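6-phosphogluconolactonase (Shewanella baltica, PDB 3NWP) probably hydrolyses 6-phosphogluconolactone to 6-phosphogluconate, the second step of the pentose phosphate pathway. Local coordinates at residues V76-A80 and D81-E85; N84-L87 and V88-L92; T177-K180 and S181-L184. One frame throughout, in Å; residues are numbered along the deposited sequence.

Contact 1: residues V76-A80 and D81-E85; sequences VEADA and DASNE
Two successive type I turns, Glu77 to Ala80 and Ala80 to Ser83, fold the loop after strand 66-74 back over the start of helix 84-91, where Ser83 is the N-cap. Ser83 N donates to Ala80 O at 3.1 Å, nearly straight at the hydrogen but from well above the carbonyl plane. The first turn is closed by Ala80 N on Glu77 O. Ser83 OG, anti to its own backbone N (chi1 177°), is carried towards the helix and bonds Arg86 N, capping the first turn; its CB lies 3.4 Å from Glu77 O. A serine suits this spot, being small enough to sit inside the turns. Val76 CG2 lies 4.2 Å from Ala82 CB, and both side chains also touch His173. The methyl of Ala78 rests on the end of Glu85, CB to CD 3.7 Å, while Glu85 OE2 is held by Arg89. Replacing Glu85 by an alanine is likely to leave Arg89 without its carboxylate and open a gap beside the Ala78 methyl and Leu70. The Ser83 hydroxyl thus caps one amide, while Glu73 accepts from Asn84 N and Glu85 N, and its negative charge would be expected to suit the positive helix end.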
loop_
_atom_site.group_PDB
_atom_site.type_symbol
_atom_site.label_atom_id
_atom_site.label_comp_id
_atom_site.label_asym_id
_atom_site.label_seq_id
_atom_site.Cartn_x
_atom_site.Cartn_y
_atom_site.Cartn_z
ATOM N N VAL A 76 -3.870 10.671 -13.097
ATOM C CA VAL A 76 -3.009 11.245 -14.097
ATOM C C VAL A 76 -2.691 10.083 -15.038
ATOM O O VAL A 76 -2.927 8.910 -14.691
ATOM C CB VAL A 76 -1.712 11.819 -13.509
ATOM C CG1 VAL A 76 -1.960 13.014 -12.504
ATOM C CG2 VAL A 76 -0.866 10.696 -12.854
ATOM N N GLU A 77 -2.182 10.372 -16.245
ATOM C CA GLU A 77 -1.864 9.299 -17.165
ATOM C C GLU A 77 -0.852 8.341 -16.546
ATOM O O GLU A 77 0.026 8.754 -15.794
ATOM C CB GLU A 77 -1.276 9.847 -18.475
ATOM C CG GLU A 77 -2.237 10.718 -19.290
ATOM C CD GLU A 77 -3.386 9.925 -19.818
ATOM O OE1 GLU A 77 -3.118 8.951 -20.554
ATOM O OE2 GLU A 77 -4.546 10.270 -19.496
ATOM N N ALA A 78 -0.928 7.083 -16.951
ATOM C CA ALA A 78 -0.118 6.032 -16.337
ATOM C C ALA A 78 1.359 6.114 -16.702
ATOM O O ALA A 78 2.176 5.423 -16.088
ATOM C CB ALA A 78 -0.699 4.644 -16.675
ATOM N N ASP A 79 1.715 6.952 -17.684
ATOM C CA ASP A 79 3.100 7.276 -17.990
ATOM C C ASP A 79 3.543 8.646 -17.475
ATOM O O ASP A 79 4.656 9.082 -17.732
ATOM C CB ASP A 79 3.343 7.142 -19.510
ATOM C CG ASP A 79 2.553 8.135 -20.331
ATOM O OD1 ASP A 79 1.735 8.927 -19.786
ATOM O OD2 ASP A 79 2.754 8.119 -21.561
ATOM N N ALA A 80 2.715 9.319 -16.670
ATOM C CA ALA A 80 3.105 10.607 -16.137
ATOM C C ALA A 80 4.020 10.503 -14.925
ATOM O O ALA A 80 4.064 9.461 -14.256
ATOM C CB ALA A 80 1.860 11.457 -15.777
ATOM N N ASP A 81 4.734 11.592 -14.646
ATOM C CA ASP A 81 5.629 11.682 -13.500
ATOM C C ASP A 81 4.932 11.209 -12.222
ATOM O O ASP A 81 5.417 10.323 -11.524
ATOM C CB ASP A 81 6.082 13.134 -13.307
ATOM C CG ASP A 81 7.066 13.298 -12.164
ATOM O OD1 ASP A 81 8.078 12.568 -12.138
ATOM O OD2 ASP A 81 6.832 14.171 -11.298
ATOM N N ALA A 82 3.748 11.761 -11.978
ATOM C CA ALA A 82 3.020 11.515 -10.729
ATOM C C ALA A 82 2.308 10.157 -10.633
ATOM O O ALA A 82 1.632 9.907 -9.623
ATOM C CB ALA A 82 2.018 12.681 -10.477
ATOM N N SER A 83 2.438 9.278 -11.633
ATOM C CA SER A 83 1.728 8.010 -11.628
ATOM C C SER A 83 2.428 6.974 -10.745
ATOM O O SER A 83 3.623 6.707 -10.925
ATOM C CB SER A 83 1.618 7.448 -13.028
ATOM O OG SER A 83 0.977 6.183 -13.006
ATOM N N ASN A 84 1.687 6.343 -9.842
ATOM C CA ASN A 84 2.244 5.204 -9.073
ATOM C C ASN A 84 2.420 3.983 -9.976
ATOM O O ASN A 84 3.419 3.245 -9.843
ATOM C CB ASN A 84 1.325 4.851 -7.906
ATOM C CG ASN A 84 1.340 5.886 -6.790
ATOM O OD1 ASN A 84 2.294 6.672 -6.645
ATOM N ND2 ASN A 84 0.256 5.913 -5.990
ATOM N N GLU A 85 1.508 3.783 -10.905
ATOM C CA GLU A 85 1.619 2.682 -11.865
ATOM C C GLU A 85 2.949 2.817 -12.620
ATOM O O GLU A 85 3.619 1.803 -12.834
ATOM C CB GLU A 85 0.439 2.677 -12.817
ATOM C CG GLU A 85 0.568 1.728 -13.994
ATOM C CD GLU A 85 -0.694 1.507 -14.767
ATOM O OE1 GLU A 85 -1.804 1.896 -14.324
ATOM O OE2 GLU A 85 -0.583 0.863 -15.855
#

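Contact 2: residues N84-L87 and V88-L92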
loop_
_atom_site.group_PDB
_atom_site.type_symbol
_atom_site.label_atom_id
_atom_site.label_comp_id
_atom_site.label_asym_id
_atom_site.label_seq_id
_atom_site.Cartn_x
_atom_site.Cartn_y
_atom_site.Cartn_z
ATOM N N ASN A 84 1.687 6.343 -9.842
ATOM C CA ASN A 84 2.244 5.204 -9.073
ATOM C C ASN A 84 2.420 3.983 -9.976
ATOM O O ASN A 84 3.419 3.245 -9.843
ATOM C CB ASN A 84 1.325 4.851 -7.906
ATOM C CG ASN A 84 1.340 5.886 -6.790
ATOM O OD1 ASN A 84 2.294 6.672 -6.645
ATOM N ND2 ASN A 84 0.256 5.913 -5.990
ATOM N N GLU A 85 1.508 3.783 -10.905
ATOM C CA GLU A 85 1.619 2.682 -11.865
ATOM C C GLU A 85 2.949 2.817 -12.620
ATOM O O GLU A 85 3.619 1.803 -12.834
ATOM C CB GLU A 85 0.439 2.677 -12.817
ATOM C CG GLU A 85 0.568 1.728 -13.994
ATOM C CD GLU A 85 -0.694 1.507 -14.767
ATOM O OE1 GLU A 85 -1.804 1.896 -14.324
ATOM O OE2 GLU A 85 -0.583 0.863 -15.855
ATOM N N ARG A 86 3.298 4.001 -13.081
ATOM C CA ARG A 86 4.547 4.161 -13.803
ATOM C C ARG A 86 5.759 3.674 -12.986
ATOM O O ARG A 86 6.619 2.962 -13.520
ATOM C CB ARG A 86 4.749 5.606 -14.162
ATOM C CG ARG A 86 6.103 5.887 -14.854
ATOM C CD ARG A 86 6.366 7.371 -15.111
ATOM N NE ARG A 86 6.616 8.168 -13.887
ATOM C CZ ARG A 86 7.779 8.239 -13.233
ATOM N NH1 ARG A 86 8.823 7.512 -13.611
ATOM N NH2 ARG A 86 7.895 9.014 -12.173
ATOM N N LEU A 87 5.806 4.050 -11.703
ATOM C CA LEU A 87 6.904 3.618 -10.831
ATOM C C LEU A 87 6.922 2.095 -10.644
ATOM O O LEU A 87 7.995 1.461 -10.684
ATOM C CB LEU A 87 6.837 4.331 -9.464
ATOM C CG LEU A 87 7.106 5.825 -9.404
ATOM C CD1 LEU A 87 6.929 6.266 -7.936
ATOM C CD2 LEU A 87 8.490 6.176 -9.902
ATOM N N VAL A 88 5.758 1.476 -10.463
ATOM C CA VAL A 88 5.643 0.048 -10.282
ATOM C C VAL A 88 6.101 -0.682 -11.567
ATOM O O VAL A 88 6.853 -1.677 -11.519
ATOM C CB VAL A 88 4.214 -0.352 -9.819
ATOM C CG1 VAL A 88 4.055 -1.864 -9.882
ATOM C CG2 VAL A 88 3.969 0.222 -8.422
ATOM N N ARG A 89 5.693 -0.173 -12.720
ATOM C CA ARG A 89 6.078 -0.846 -13.954
ATOM C C ARG A 89 7.587 -0.690 -14.186
ATOM O O ARG A 89 8.220 -1.638 -14.703
ATOM C CB ARG A 89 5.278 -0.297 -15.132
ATOM C CG ARG A 89 3.794 -0.707 -15.142
ATOM C CD ARG A 89 3.092 -0.269 -16.410
ATOM N NE ARG A 89 1.690 -0.635 -16.429
ATOM C CZ ARG A 89 1.209 -1.847 -16.635
ATOM N NH1 ARG A 89 2.010 -2.893 -16.891
ATOM N NH2 ARG A 89 -0.098 -2.019 -16.621
ATOM N N GLU A 90 8.154 0.454 -13.856
ATOM C CA GLU A 90 9.566 0.645 -14.112
ATOM C C GLU A 90 10.433 -0.214 -13.219
ATOM O O GLU A 90 11.437 -0.793 -13.694
ATOM C CB GLU A 90 10.004 2.097 -13.972
ATOM C CG GLU A 90 9.408 3.025 -15.031
ATOM C CD GLU A 90 9.944 4.468 -14.988
ATOM O OE1 GLU A 90 9.275 5.378 -15.556
ATOM O OE2 GLU A 90 11.029 4.684 -14.396
ATOM N N HIS A 91 10.068 -0.291 -11.931
ATOM C CA HIS A 91 10.937 -0.863 -10.924
ATOM C C HIS A 91 10.564 -2.248 -10.398
ATOM O O HIS A 91 11.467 -3.001 -10.044
ATOM C CB HIS A 91 11.062 0.087 -9.728
ATOM C CG HIS A 91 11.631 1.416 -10.088
ATOM N ND1 HIS A 91 12.987 1.609 -10.281
ATOM C CD2 HIS A 91 11.036 2.601 -10.347
ATOM C CE1 HIS A 91 13.197 2.869 -10.634
ATOM N NE2 HIS A 91 12.034 3.494 -10.681
ATOM N N LEU A 92 9.269 -2.565 -10.255
ATOM C CA LEU A 92 8.852 -3.865 -9.744
ATOM C C LEU A 92 8.641 -4.911 -10.857
ATOM O O LEU A 92 9.031 -6.054 -10.707
ATOM C CB LEU A 92 7.599 -3.722 -8.846
ATOM C CG LEU A 92 7.027 -5.013 -8.240
ATOM C CD1 LEU A 92 8.087 -5.628 -7.318
ATOM C CD2 LEU A 92 5.734 -4.695 -7.419
#
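Salt bridges between Glu85 and Arg89 and between Arg86 and Glu90 join side chains one helical turn apart. In the first, the two chains run side by side and Arg89 grips a single oxygen side-on: NE reaches Glu85 OE2 at 2.8 Å on its anti side, and NH2 reaches the same atom at 3.0 Å from above the carboxylate plane. The oxygen lies in the guanidinium plane, although the two flat groups are turned 51° apart. In the second, made by one of two conformers of Glu90, OE1 lies in the guanidinium plane of Arg86, whose NH1 comes from above the carboxylate, 2.9 Å from Glu90 OE1. The bend of Arg86 at chi3 (70°) turns its guanidinium back towards the preceding loop, where NE and NH2 bond Ala80 O and Asp81 O.

Main-chain bonds run i to i+4, from Val88 N to Asn84 O (3.0 Å) through His91 N to Leu87 O. This is helix 84-91, the crossover of the beta-alpha-beta unit between strands 66-74 and 101-102.

Other packing sets carbon on polar groups. Val88, beta-branched and compact, lays CG2 3.4 Å from Asn84 O and packs on Leu70 and Phe102. Leu87 CG lies near one face of the Arg86 guanidinium, offset toward its rim, while His91 CD2 puts the ring edge 3.3 Å from Leu87 O.

Contact 3: residues T177-K180 and S181-L184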
loop_
_atom_site.group_PDB
_atom_site.type_symbol
_atom_site.label_atom_id
_atom_site.label_comp_id
_atom_site.label_asym_id
_atom_site.label_seq_id
_atom_site.Cartn_x
_atom_site.Cartn_y
_atom_site.Cartn_z
ATOM N N THR A 177 -8.298 5.415 -4.201
ATOM C CA THR A 177 -7.675 4.668 -3.112
ATOM C C THR A 177 -8.404 3.377 -2.875
ATOM O O THR A 177 -9.643 3.323 -2.886
ATOM C CB THR A 177 -7.652 5.529 -1.835
ATOM O OG1 THR A 177 -6.794 4.905 -0.836
ATOM C CG2 THR A 177 -9.033 5.747 -1.211
ATOM N N LEU A 178 -7.667 2.360 -2.471
ATOM C CA LEU A 178 -8.326 1.223 -1.851
ATOM C C LEU A 178 -8.932 1.697 -0.541
ATOM O O LEU A 178 -8.425 2.554 0.144
ATOM C CB LEU A 178 -7.360 0.028 -1.650
ATOM C CG LEU A 178 -6.727 -0.599 -2.875
ATOM C CD1 LEU A 178 -6.026 -1.969 -2.519
ATOM C CD2 LEU A 178 -7.669 -0.755 -4.058
ATOM N N SER A 179 -10.046 1.086 -0.168
ATOM C CA SER A 179 -10.754 1.397 1.048
ATOM C C SER A 179 -10.116 0.748 2.266
ATOM O O SER A 179 -9.346 -0.179 2.137
ATOM C CB SER A 179 -12.197 0.911 0.972
ATOM O OG SER A 179 -12.251 -0.490 0.753
ATOM N N LYS A 180 -10.446 1.259 3.443
ATOM C CA LYS A 180 -10.033 0.582 4.669
ATOM C C LYS A 180 -10.515 -0.855 4.697
ATOM O O LYS A 180 -9.750 -1.794 5.042
ATOM C CB LYS A 180 -10.502 1.348 5.896
ATOM C CG LYS A 180 -10.003 0.791 7.222
ATOM C CD LYS A 180 -10.891 1.250 8.384
ATOM C CE LYS A 180 -12.153 0.423 8.502
ATOM N NZ LYS A 180 -13.060 1.005 9.547
ATOM N N SER A 181 -11.775 -1.086 4.370
ATOM C CA SER A 181 -12.286 -2.445 4.415
ATOM C C SER A 181 -11.465 -3.371 3.506
ATOM O O SER A 181 -11.154 -4.521 3.881
ATOM C CB SER A 181 -13.782 -2.494 4.086
ATOM O OG SER A 181 -14.023 -1.979 2.831
ATOM N N ALA A 182 -11.075 -2.880 2.331
ATOM C CA ALA A 182 -10.228 -3.677 1.410
ATOM C C ALA A 182 -8.840 -3.917 2.001
ATOM O O ALA A 182 -8.312 -5.039 1.973
ATOM C CB ALA A 182 -10.080 -2.956 0.044
ATOM N N ILE A 183 -8.216 -2.868 2.503
ATOM C CA ILE A 183 -6.811 -2.950 3.032
ATOM C C ILE A 183 -6.763 -3.859 4.236
ATOM O O ILE A 183 -5.796 -4.631 4.392
ATOM C CB ILE A 183 -6.271 -1.541 3.344
ATOM C CG1 ILE A 183 -5.995 -0.753 2.075
ATOM C CG2 ILE A 183 -5.014 -1.510 4.288
ATOM C CD1 ILE A 183 -4.833 -1.264 1.161
ATOM N N LEU A 184 -7.747 -3.772 5.129
ATOM C CA LEU A 184 -7.752 -4.618 6.345
ATOM C C LEU A 184 -8.187 -6.040 6.096
ATOM O O LEU A 184 -7.841 -6.906 6.942
ATOM C CB LEU A 184 -8.585 -3.969 7.449
ATOM C CG LEU A 184 -8.025 -2.699 8.027
ATOM C CD1 LEU A 184 -8.966 -2.225 9.145
ATOM C CD2 LEU A 184 -6.521 -2.802 8.543
#
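Leu178 and Ile183 cross at about a right angle, methyl against methyl, where strand 175-178 passes through the N-cap residue Ser179 into the short helix 180-184. Leu178 CD1 meets Ile183 CD1 at 3.9 Å, and Leu178 CB lies 4.4 Å from Ala182 CB; apolar residues, branched in Leu178 and Ile183, suit this buried junction, where Leu178 also touches Leu123 and Cys163.

On another side of the helix Lys180 and Leu184 lie aslant. The aliphatic part of the lysine does the touching, its CG 3.7 Å from Leu184 CD1, and a long chain of methylenes can cover a leucine.

The serines supply the polar part. With chi1 at 59°, Ser179 OG is tucked between its own backbone N and carbonyl carbon and turned back over the helix start, where it accepts from Ala182 N at 3.1 Å. That hydroxyl also bonds Ala161 O, and Ser181 OG, 3.1 Å from Ser179 OG, bonds Thr159 O, so both hydroxyls are tied to the chain before strand 163-166.

The backbone takes over from the cap directly: Ile183 N donates to Ser179 O at 2.9 Å, and Leu184 N to Lys180 O at 2.8 Å with an N-H...O angle of 168°.

In the fold
Contacts 1 and 2 share Asn84 and Glu85 and both serve helix 84-91: the first forms its start, the second its length. They touch directly, since Arg86 reaches back to Ala80 and Asp81. Contact 3 lies apart, its centre about 21 Å from each of the others, and nearer the middle of the chain. The chemistry follows this placing. Residues 84-92 pair charges on a helix with buried positions (Glu85, Val88) and exposed ones (Arg89, Glu90), and 76-85 use turns and small residues in a loop near the surface, whereas 177-184, with no exposed residue, rely on leucine, isoleucine and bonded serine hydroxyls. Contacts 1 and 3 both centre on an N-cap serine, one following a loop, the other a strand.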